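PDB 3GDC: multicopper oxidase from Arthrobacter sp. FB24, which probably couples the one-electron oxidation of phenolic or similar substrates to the reduction of dioxygen to water, using bound copper ions. Local coordinates for residues A[47-55]-A[172-182]; A[203-214]-A[248-259]. All blocks are in the same frame, centred on the assembly; numbering follows the deposited sequence.

Interaction 1: A[47-55]-A[172-182]. With CA (calcium ion), chain H.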
# COMPACT_ATOMS: atom_id res chain seq x y z
N GLU A 47 15.52 -9.90 -26.04
CA GLU A 47 14.44 -9.34 -26.84
C GLU A 47 13.13 -9.45 -26.07
O GLU A 47 12.48 -10.49 -26.09
CB GLU A 47 14.35 -10.02 -28.21
CG GLU A 47 13.31 -9.35 -29.11
CD GLU A 47 13.43 -9.73 -30.58
OE1 GLU A 47 14.25 -10.60 -30.93
OE2 GLU A 47 12.69 -9.14 -31.39
N ILE A 48 12.75 -8.37 -25.39
CA ILE A 48 11.60 -8.40 -24.49
C ILE A 48 10.25 -8.14 -25.17
O ILE A 48 9.20 -8.59 -24.70
CB ILE A 48 11.79 -7.44 -23.28
CG1 ILE A 48 12.16 -6.03 -23.76
CG2 ILE A 48 12.87 -8.01 -22.34
CD1 ILE A 48 11.84 -4.91 -22.78
N ALA A 49 10.31 -7.40 -26.28
CA ALA A 49 9.16 -7.13 -27.13
C ALA A 49 9.67 -7.23 -28.57
O ALA A 49 10.87 -7.04 -28.81
CB ALA A 49 8.61 -5.74 -26.84
N PRO A 50 8.79 -7.57 -29.54
CA PRO A 50 9.30 -7.71 -30.91
C PRO A 50 10.11 -6.50 -31.37
O PRO A 50 9.59 -5.38 -31.45
CB PRO A 50 8.02 -7.88 -31.75
CG PRO A 50 7.05 -8.50 -30.80
CD PRO A 50 7.34 -7.82 -29.47
N GLY A 51 11.39 -6.73 -31.65
CA GLY A 51 12.30 -5.69 -32.13
C GLY A 51 12.91 -4.80 -31.07
O GLY A 51 13.68 -3.88 -31.39
N ILE A 52 12.57 -5.07 -29.81
CA ILE A 52 13.05 -4.26 -28.69
C ILE A 52 14.09 -5.04 -27.91
O ILE A 52 13.77 -6.02 -27.23
CB ILE A 52 11.88 -3.83 -27.76
CG1 ILE A 52 10.78 -3.08 -28.54
CG2 ILE A 52 12.40 -3.00 -26.58
CD1 ILE A 52 11.20 -1.74 -29.16
N ILE A 53 15.34 -4.63 -28.03
CA ILE A 53 16.45 -5.34 -27.41
C ILE A 53 16.87 -4.62 -26.14
O ILE A 53 17.37 -3.49 -26.18
CB ILE A 53 17.67 -5.48 -28.34
CG1 ILE A 53 17.26 -6.10 -29.69
CG2 ILE A 53 18.78 -6.28 -27.66
CD1 ILE A 53 16.53 -7.44 -29.59
N PHE A 54 16.65 -5.29 -25.01
CA PHE A 54 16.97 -4.74 -23.70
C PHE A 54 18.39 -5.18 -23.34
O PHE A 54 18.67 -6.38 -23.32
CB PHE A 54 15.96 -5.24 -22.67
CG PHE A 54 16.15 -4.64 -21.30
CD1 PHE A 54 15.72 -3.35 -21.02
CD2 PHE A 54 16.73 -5.39 -20.28
CE1 PHE A 54 15.89 -2.79 -19.75
CE2 PHE A 54 16.90 -4.84 -19.00
CZ PHE A 54 16.49 -3.55 -18.74
N LYS A 55 19.28 -4.22 -23.10
CA LYS A 55 20.65 -4.51 -22.67
C LYS A 55 20.62 -4.74 -21.16
O LYS A 55 20.60 -3.79 -20.36
CB LYS A 55 21.61 -3.36 -23.02
CG LYS A 55 21.58 -2.95 -24.51
CD LYS A 55 22.83 -2.17 -24.91
CE LYS A 55 24.08 -3.06 -24.93
NZ LYS A 55 24.03 -4.10 -26.00
N TYR A 172 10.63 -2.72 -17.40
CA TYR A 172 11.75 -2.49 -18.29
C TYR A 172 11.75 -1.04 -18.74
O TYR A 172 10.80 -0.57 -19.35
CB TYR A 172 11.69 -3.40 -19.52
CG TYR A 172 11.90 -4.86 -19.17
CD1 TYR A 172 13.16 -5.34 -18.79
CD2 TYR A 172 10.83 -5.75 -19.17
CE1 TYR A 172 13.35 -6.67 -18.45
CE2 TYR A 172 11.01 -7.10 -18.83
CZ TYR A 172 12.28 -7.54 -18.47
OH TYR A 172 12.49 -8.84 -18.12
N ASN A 173 12.83 -0.36 -18.37
CA ASN A 173 13.10 1.01 -18.77
C ASN A 173 14.01 0.96 -20.00
O ASN A 173 15.22 0.76 -19.88
CB ASN A 173 13.75 1.77 -17.61
CG ASN A 173 14.03 3.23 -17.93
OD1 ASN A 173 13.81 3.70 -19.05
ND2 ASN A 173 14.51 3.97 -16.93
N THR A 174 13.40 1.12 -21.17
CA THR A 174 14.12 0.91 -22.43
C THR A 174 14.69 2.20 -23.05
O THR A 174 15.63 2.13 -23.83
CB THR A 174 13.24 0.19 -23.46
OG1 THR A 174 12.12 1.02 -23.78
CG2 THR A 174 12.72 -1.14 -22.90
N ASP A 175 14.12 3.36 -22.71
CA ASP A 175 14.49 4.60 -23.40
C ASP A 175 15.08 5.68 -22.49
O ASP A 175 15.14 6.85 -22.86
CB ASP A 175 13.30 5.16 -24.21
CG ASP A 175 12.10 5.55 -23.33
OD1 ASP A 175 12.27 5.85 -22.13
OD2 ASP A 175 10.96 5.56 -23.87
N GLY A 176 15.52 5.27 -21.30
CA GLY A 176 16.05 6.22 -20.32
C GLY A 176 14.95 6.94 -19.56
O GLY A 176 13.77 6.62 -19.68
N GLY A 177 15.35 7.94 -18.78
CA GLY A 177 14.39 8.67 -17.96
C GLY A 177 14.03 7.87 -16.72
O GLY A 177 14.74 6.92 -16.35
N ASP A 178 12.94 8.26 -16.08
CA ASP A 178 12.53 7.70 -14.80
C ASP A 178 11.25 6.88 -14.93
O ASP A 178 10.49 6.73 -13.97
CB ASP A 178 12.34 8.82 -13.77
CG ASP A 178 11.09 9.68 -14.04
OD1 ASP A 178 10.67 9.80 -15.21
OD2 ASP A 178 10.54 10.23 -13.06
N ASP A 179 11.01 6.36 -16.14
CA ASP A 179 9.78 5.65 -16.44
C ASP A 179 10.01 4.30 -17.11
O ASP A 179 11.01 4.11 -17.80
CB ASP A 179 8.83 6.52 -17.30
CG ASP A 179 9.46 6.98 -18.62
OD1 ASP A 179 10.68 6.80 -18.86
OD2 ASP A 179 8.70 7.54 -19.45
N ASN A 180 9.09 3.38 -16.88
CA ASN A 180 9.11 2.08 -17.54
C ASN A 180 8.30 2.10 -18.82
O ASN A 180 7.29 2.80 -18.91
CB ASN A 180 8.55 1.02 -16.60
CG ASN A 180 9.43 0.80 -15.39
OD1 ASN A 180 8.99 0.92 -14.25
ND2 ASN A 180 10.69 0.49 -15.64
N GLU A 181 8.73 1.30 -19.79
CA GLU A 181 8.04 1.18 -21.08
C GLU A 181 7.29 -0.15 -21.19
O GLU A 181 6.27 -0.26 -21.89
CB GLU A 181 9.03 1.33 -22.23
CG GLU A 181 9.45 2.79 -22.51
CD GLU A 181 10.21 3.43 -21.37
OE1 GLU A 181 11.31 2.94 -21.02
OE2 GLU A 181 9.73 4.46 -20.82
N PHE A 182 7.80 -1.17 -20.49
CA PHE A 182 7.14 -2.48 -20.43
C PHE A 182 7.16 -3.05 -19.01
O PHE A 182 7.94 -2.63 -18.16
CB PHE A 182 7.79 -3.48 -21.39
CG PHE A 182 7.76 -3.04 -22.83
CD1 PHE A 182 6.63 -3.24 -23.60
CD2 PHE A 182 8.85 -2.39 -23.38
CE1 PHE A 182 6.59 -2.81 -24.93
CE2 PHE A 182 8.82 -1.95 -24.72
CZ PHE A 182 7.68 -2.17 -25.49
CA CA H . 11.96 5.08 -19.81
O HOH W 1 16.29 -1.09 -24.75

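Interaction 2: A[203-214]-A[248-259]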
# COMPACT_ATOMS: atom_id res chain seq x y z
N GLU A 203 -6.86 -28.29 -6.99
CA GLU A 203 -5.53 -28.51 -6.43
C GLU A 203 -5.02 -27.28 -5.68
O GLU A 203 -5.33 -26.15 -6.04
CB GLU A 203 -4.52 -28.86 -7.52
CG GLU A 203 -4.56 -30.31 -7.98
CD GLU A 203 -3.24 -30.76 -8.59
OE1 GLU A 203 -2.48 -29.89 -9.10
OE2 GLU A 203 -2.95 -31.98 -8.57
N LEU A 204 -4.22 -27.50 -4.64
CA LEU A 204 -3.64 -26.38 -3.91
C LEU A 204 -2.46 -25.75 -4.65
O LEU A 204 -1.39 -26.36 -4.78
CB LEU A 204 -3.21 -26.80 -2.50
CG LEU A 204 -2.71 -25.66 -1.60
CD1 LEU A 204 -3.78 -24.60 -1.39
CD2 LEU A 204 -2.27 -26.24 -0.26
N VAL A 205 -2.66 -24.52 -5.13
CA VAL A 205 -1.64 -23.78 -5.85
C VAL A 205 -1.01 -22.76 -4.87
O VAL A 205 -1.74 -22.04 -4.20
CB VAL A 205 -2.23 -23.06 -7.08
CG1 VAL A 205 -1.19 -22.15 -7.75
CG2 VAL A 205 -2.80 -24.08 -8.07
N ARG A 206 0.32 -22.74 -4.79
CA ARG A 206 1.03 -21.84 -3.90
C ARG A 206 2.00 -21.00 -4.74
O ARG A 206 2.89 -21.53 -5.41
CB ARG A 206 1.80 -22.62 -2.81
CG ARG A 206 2.67 -21.77 -1.89
CD ARG A 206 3.25 -22.58 -0.70
NE ARG A 206 2.18 -23.10 0.15
CZ ARG A 206 2.17 -24.31 0.71
NH1 ARG A 206 3.18 -25.15 0.52
NH2 ARG A 206 1.14 -24.69 1.47
N ILE A 207 1.80 -19.69 -4.70
CA ILE A 207 2.60 -18.78 -5.51
C ILE A 207 3.46 -17.89 -4.60
O ILE A 207 2.94 -17.24 -3.70
CB ILE A 207 1.70 -17.87 -6.39
CG1 ILE A 207 0.74 -18.70 -7.25
CG2 ILE A 207 2.57 -16.93 -7.26
CD1 ILE A 207 -0.38 -17.87 -7.91
N HIS A 208 4.75 -17.85 -4.88
CA HIS A 208 5.63 -16.88 -4.24
C HIS A 208 5.70 -15.65 -5.14
O HIS A 208 6.34 -15.69 -6.19
CB HIS A 208 7.02 -17.48 -4.05
CG HIS A 208 7.00 -18.71 -3.20
ND1 HIS A 208 7.08 -18.66 -1.82
CD2 HIS A 208 6.83 -20.01 -3.52
CE1 HIS A 208 6.99 -19.89 -1.34
NE2 HIS A 208 6.83 -20.72 -2.35
N LEU A 209 5.07 -14.56 -4.71
CA LEU A 209 4.97 -13.35 -5.54
C LEU A 209 5.88 -12.27 -5.01
O LEU A 209 5.75 -11.87 -3.85
CB LEU A 209 3.53 -12.82 -5.53
CG LEU A 209 3.29 -11.55 -6.35
CD1 LEU A 209 3.33 -11.89 -7.82
CD2 LEU A 209 1.94 -10.96 -5.96
N ILE A 210 6.79 -11.80 -5.86
CA ILE A 210 7.82 -10.86 -5.46
C ILE A 210 7.80 -9.64 -6.36
O ILE A 210 7.85 -9.78 -7.58
CB ILE A 210 9.22 -11.50 -5.56
CG1 ILE A 210 9.28 -12.75 -4.69
CG2 ILE A 210 10.32 -10.50 -5.20
CD1 ILE A 210 10.31 -13.76 -5.14
N ASN A 211 7.79 -8.46 -5.74
CA ASN A 211 7.82 -7.23 -6.52
C ASN A 211 9.21 -6.60 -6.55
O ASN A 211 9.73 -6.18 -5.50
CB ASN A 211 6.81 -6.20 -5.98
CG ASN A 211 6.73 -4.99 -6.88
OD1 ASN A 211 6.86 -5.12 -8.11
ND2 ASN A 211 6.54 -3.80 -6.29
N VAL A 212 9.81 -6.52 -7.75
CA VAL A 212 11.07 -5.79 -7.92
C VAL A 212 10.94 -4.51 -8.77
O VAL A 212 11.92 -3.87 -9.11
CB VAL A 212 12.20 -6.67 -8.47
CG1 VAL A 212 12.41 -7.88 -7.58
CG2 VAL A 212 11.90 -7.11 -9.91
N LEU A 213 9.70 -4.16 -9.12
CA LEU A 213 9.47 -3.04 -10.02
C LEU A 213 10.14 -1.75 -9.55
O LEU A 213 9.92 -1.27 -8.44
CB LEU A 213 7.96 -2.83 -10.23
CG LEU A 213 7.53 -1.64 -11.09
CD1 LEU A 213 8.04 -1.81 -12.52
CD2 LEU A 213 6.01 -1.58 -11.04
N GLU A 214 10.99 -1.20 -10.41
CA GLU A 214 11.67 0.05 -10.12
C GLU A 214 10.85 1.22 -10.71
O GLU A 214 10.01 1.01 -11.60
CB GLU A 214 13.09 0.02 -10.70
CG GLU A 214 13.96 1.24 -10.37
CD GLU A 214 14.01 1.51 -8.87
OE1 GLU A 214 14.82 0.84 -8.19
OE2 GLU A 214 13.23 2.36 -8.39
N GLN A 248 1.92 -4.49 -3.52
CA GLN A 248 3.29 -4.60 -3.01
C GLN A 248 4.11 -3.42 -3.51
O GLN A 248 4.12 -3.14 -4.71
CB GLN A 248 3.93 -5.89 -3.53
CG GLN A 248 3.26 -7.19 -3.04
CD GLN A 248 3.92 -8.43 -3.63
OE1 GLN A 248 4.66 -8.35 -4.60
NE2 GLN A 248 3.65 -9.59 -3.03
N VAL A 249 4.82 -2.74 -2.62
CA VAL A 249 5.83 -1.79 -3.07
C VAL A 249 7.09 -2.60 -3.40
O VAL A 249 7.14 -3.80 -3.15
CB VAL A 249 6.15 -0.72 -2.00
CG1 VAL A 249 4.88 0.04 -1.60
CG2 VAL A 249 6.84 -1.38 -0.75
N GLN A 250 8.11 -1.95 -3.95
CA GLN A 250 9.34 -2.67 -4.28
C GLN A 250 9.97 -3.22 -3.01
O GLN A 250 10.07 -2.50 -2.00
CB GLN A 250 10.33 -1.75 -5.00
CG GLN A 250 11.50 -2.52 -5.60
CD GLN A 250 12.64 -1.63 -6.02
OE1 GLN A 250 13.16 -0.84 -5.23
NE2 GLN A 250 13.04 -1.75 -7.28
N GLY A 251 10.36 -4.49 -3.04
CA GLY A 251 10.94 -5.13 -1.85
C GLY A 251 9.92 -5.95 -1.09
O GLY A 251 10.31 -6.83 -0.32
N GLN A 252 8.63 -5.68 -1.28
CA GLN A 252 7.59 -6.51 -0.66
C GLN A 252 7.32 -7.76 -1.50
O GLN A 252 7.52 -7.77 -2.71
CB GLN A 252 6.28 -5.75 -0.38
CG GLN A 252 6.39 -4.69 0.73
CD GLN A 252 5.06 -4.03 1.07
OE1 GLN A 252 4.69 -3.91 2.25
NE2 GLN A 252 4.34 -3.59 0.06
N ARG A 253 6.86 -8.80 -0.82
CA ARG A 253 6.67 -10.11 -1.43
C ARG A 253 5.85 -10.94 -0.46
O ARG A 253 5.67 -10.55 0.70
CB ARG A 253 8.01 -10.78 -1.78
CG ARG A 253 8.86 -11.27 -0.59
CD ARG A 253 9.59 -10.12 0.07
NE ARG A 253 10.52 -10.58 1.12
CZ ARG A 253 11.22 -9.78 1.91
NH1 ARG A 253 11.15 -8.46 1.79
NH2 ARG A 253 12.02 -10.32 2.83
N GLY A 254 5.30 -12.05 -0.94
CA GLY A 254 4.46 -12.89 -0.09
C GLY A 254 4.05 -14.16 -0.78
O GLY A 254 4.43 -14.42 -1.93
N ILE A 255 3.27 -14.97 -0.07
CA ILE A 255 2.75 -16.21 -0.63
C ILE A 255 1.25 -16.08 -0.84
O ILE A 255 0.54 -15.58 0.04
CB ILE A 255 3.03 -17.41 0.30
CG1 ILE A 255 4.55 -17.57 0.49
CG2 ILE A 255 2.40 -18.68 -0.28
CD1 ILE A 255 4.95 -18.63 1.53
N LEU A 256 0.79 -16.50 -2.02
CA LEU A 256 -0.64 -16.64 -2.28
C LEU A 256 -0.98 -18.12 -2.35
O LEU A 256 -0.24 -18.89 -2.97
CB LEU A 256 -1.06 -15.98 -3.60
CG LEU A 256 -0.36 -14.87 -4.38
CD1 LEU A 256 -1.39 -14.07 -5.16
CD2 LEU A 256 0.53 -13.94 -3.56
N GLU A 257 -2.09 -18.50 -1.74
CA GLU A 257 -2.56 -19.88 -1.80
C GLU A 257 -4.00 -19.92 -2.28
O GLU A 257 -4.86 -19.20 -1.75
CB GLU A 257 -2.45 -20.57 -0.44
CG GLU A 257 -1.03 -20.70 0.08
CD GLU A 257 -0.91 -21.67 1.25
OE1 GLU A 257 -1.96 -22.20 1.69
OE2 GLU A 257 0.23 -21.91 1.71
N LEU A 258 -4.26 -20.75 -3.28
CA LEU A 258 -5.63 -20.96 -3.72
C LEU A 258 -5.90 -22.32 -4.36
O LEU A 258 -4.98 -23.04 -4.72
CB LEU A 258 -6.07 -19.83 -4.67
CG LEU A 258 -5.49 -19.75 -6.08
CD1 LEU A 258 -6.34 -18.76 -6.85
CD2 LEU A 258 -4.04 -19.30 -6.07
N ARG A 259 -7.18 -22.65 -4.48
CA ARG A 259 -7.64 -23.80 -5.26
C ARG A 259 -8.66 -23.27 -6.26
O ARG A 259 -9.62 -22.61 -5.86
CB ARG A 259 -8.30 -24.85 -4.36
CG ARG A 259 -7.45 -25.32 -3.21
CD ARG A 259 -8.22 -26.27 -2.29
NE ARG A 259 -7.38 -26.80 -1.21
CZ ARG A 259 -6.68 -27.93 -1.29
NH1 ARG A 259 -6.71 -28.68 -2.39
NH2 ARG A 259 -5.94 -28.33 -0.26

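Interaction 1: A[47-55]-A[172-182]
A beta hairpin of the first cupredoxin-like domain packs here on a calcium-binding loop of the second. I48, A49, I52 and F54 of the hairpin meet Y172, T174 and F182, and no direct hydrogen bond crosses between them. F54 and Y172 form a T-shaped pair. Y172 turns its edge to F54, with Y172 CD1 over the centre of the F54 ring and the planes 69° apart. With chi1 at -176° the F54 ring extends away from its own backbone N and reaches Y172. N173 O sits at the ring edge, 3.6 Å from F54 CE1. An alanine in place of F54 removes the ring, which would probably leave a gap against the Y172 edge and N173 O. A face of Y172 takes a CH-pi contact from I48 CG2, while I48 CD1 reaches Y172 CB at 3.6 Å. The hydroxyl of Y172 is bonded to G187 O. A49 CB lies over one face of F182, 3.9 Å from F182 CZ. The loop beyond wraps a calcium ion. N173, D175, G176, D179 and E181 supply seven oxygens, two of them from the E181 carboxylate. E181 OE1 also accepts from T174 N at 2.8 Å, which ties the packed residue to the metal. Y172 O accepts from both E181 N and F182 N, and this classic beta bulge closes the base of the calcium loop.

Interaction 2: A[203-214]-A[248-259]
R206 and E257 run alongside each other from neighbouring antiparallel strands of the second domain. R206 approaches side-on and puts both NE and NH2 on one oxygen, with R206 NE 2.8 Å from E257 OE2. Both nitrogens come from the same face of the carboxylate, whose plane is turned 41° from the guanidinium. A bend at chi3 (-63°) swings the R206 guanidinium to E257. R206 NH2 also bonds P159 O. I255 CG2 packs on R206 CG at 3.5 Å, and the other branch of I255 runs alongside H208, whose ring nitrogens bond T128 and E164. On the opposite face, this pair of strands carries apolar side chains: L256 CD2 touches L209 CB at 3.8 Å, and L256 CG lies near I207 CB. Paired backbone bonds join V205 with L258, I207 with L256 and L209 with G254. Q248 crosses L209 obliquely; its NE2 donates to L209 O at 3.2 Å from above the carbonyl plane, and bonds Y230 as well. Q250 CG stands anti to the backbone N (chi1 -169°), and the extended chain brings Q250 NE2 to V212 O at 3.0 Å, while Q250 OE1 bonds H271 of the second subunit. R253 NH1 makes a salt bridge to D244 of that subunit. The chemistry is thus divided: apolar on one face, charged pairing and histidine bonding on the other. At the turn end, Q250 and R253 carry polar and charged links to the second subunit, and the bond to V212 O probably helps fix the turn of the Q250 amide.

After two short helices and strand 20-27, the chain forms the hairpin of strands 33-49 and 52-59, whose tip is 47-55. It crosses the first domain and enters the second along strand 163-172. Interaction 1 then closes a loop of 116 residues and ties the two domains together. Interaction 2 opens only later, at 203-214, and closes a shorter loop of 33 residues on 248-259, wholly within the second domain. The two are in series and neither nest nor cross. The calcium-loop side of interaction 1 and strands 205-211 and 253-258 of interaction 2 belong to one sheet, joined through strand 163-172. N180 of interaction 1 also packs on L213 of interaction 2.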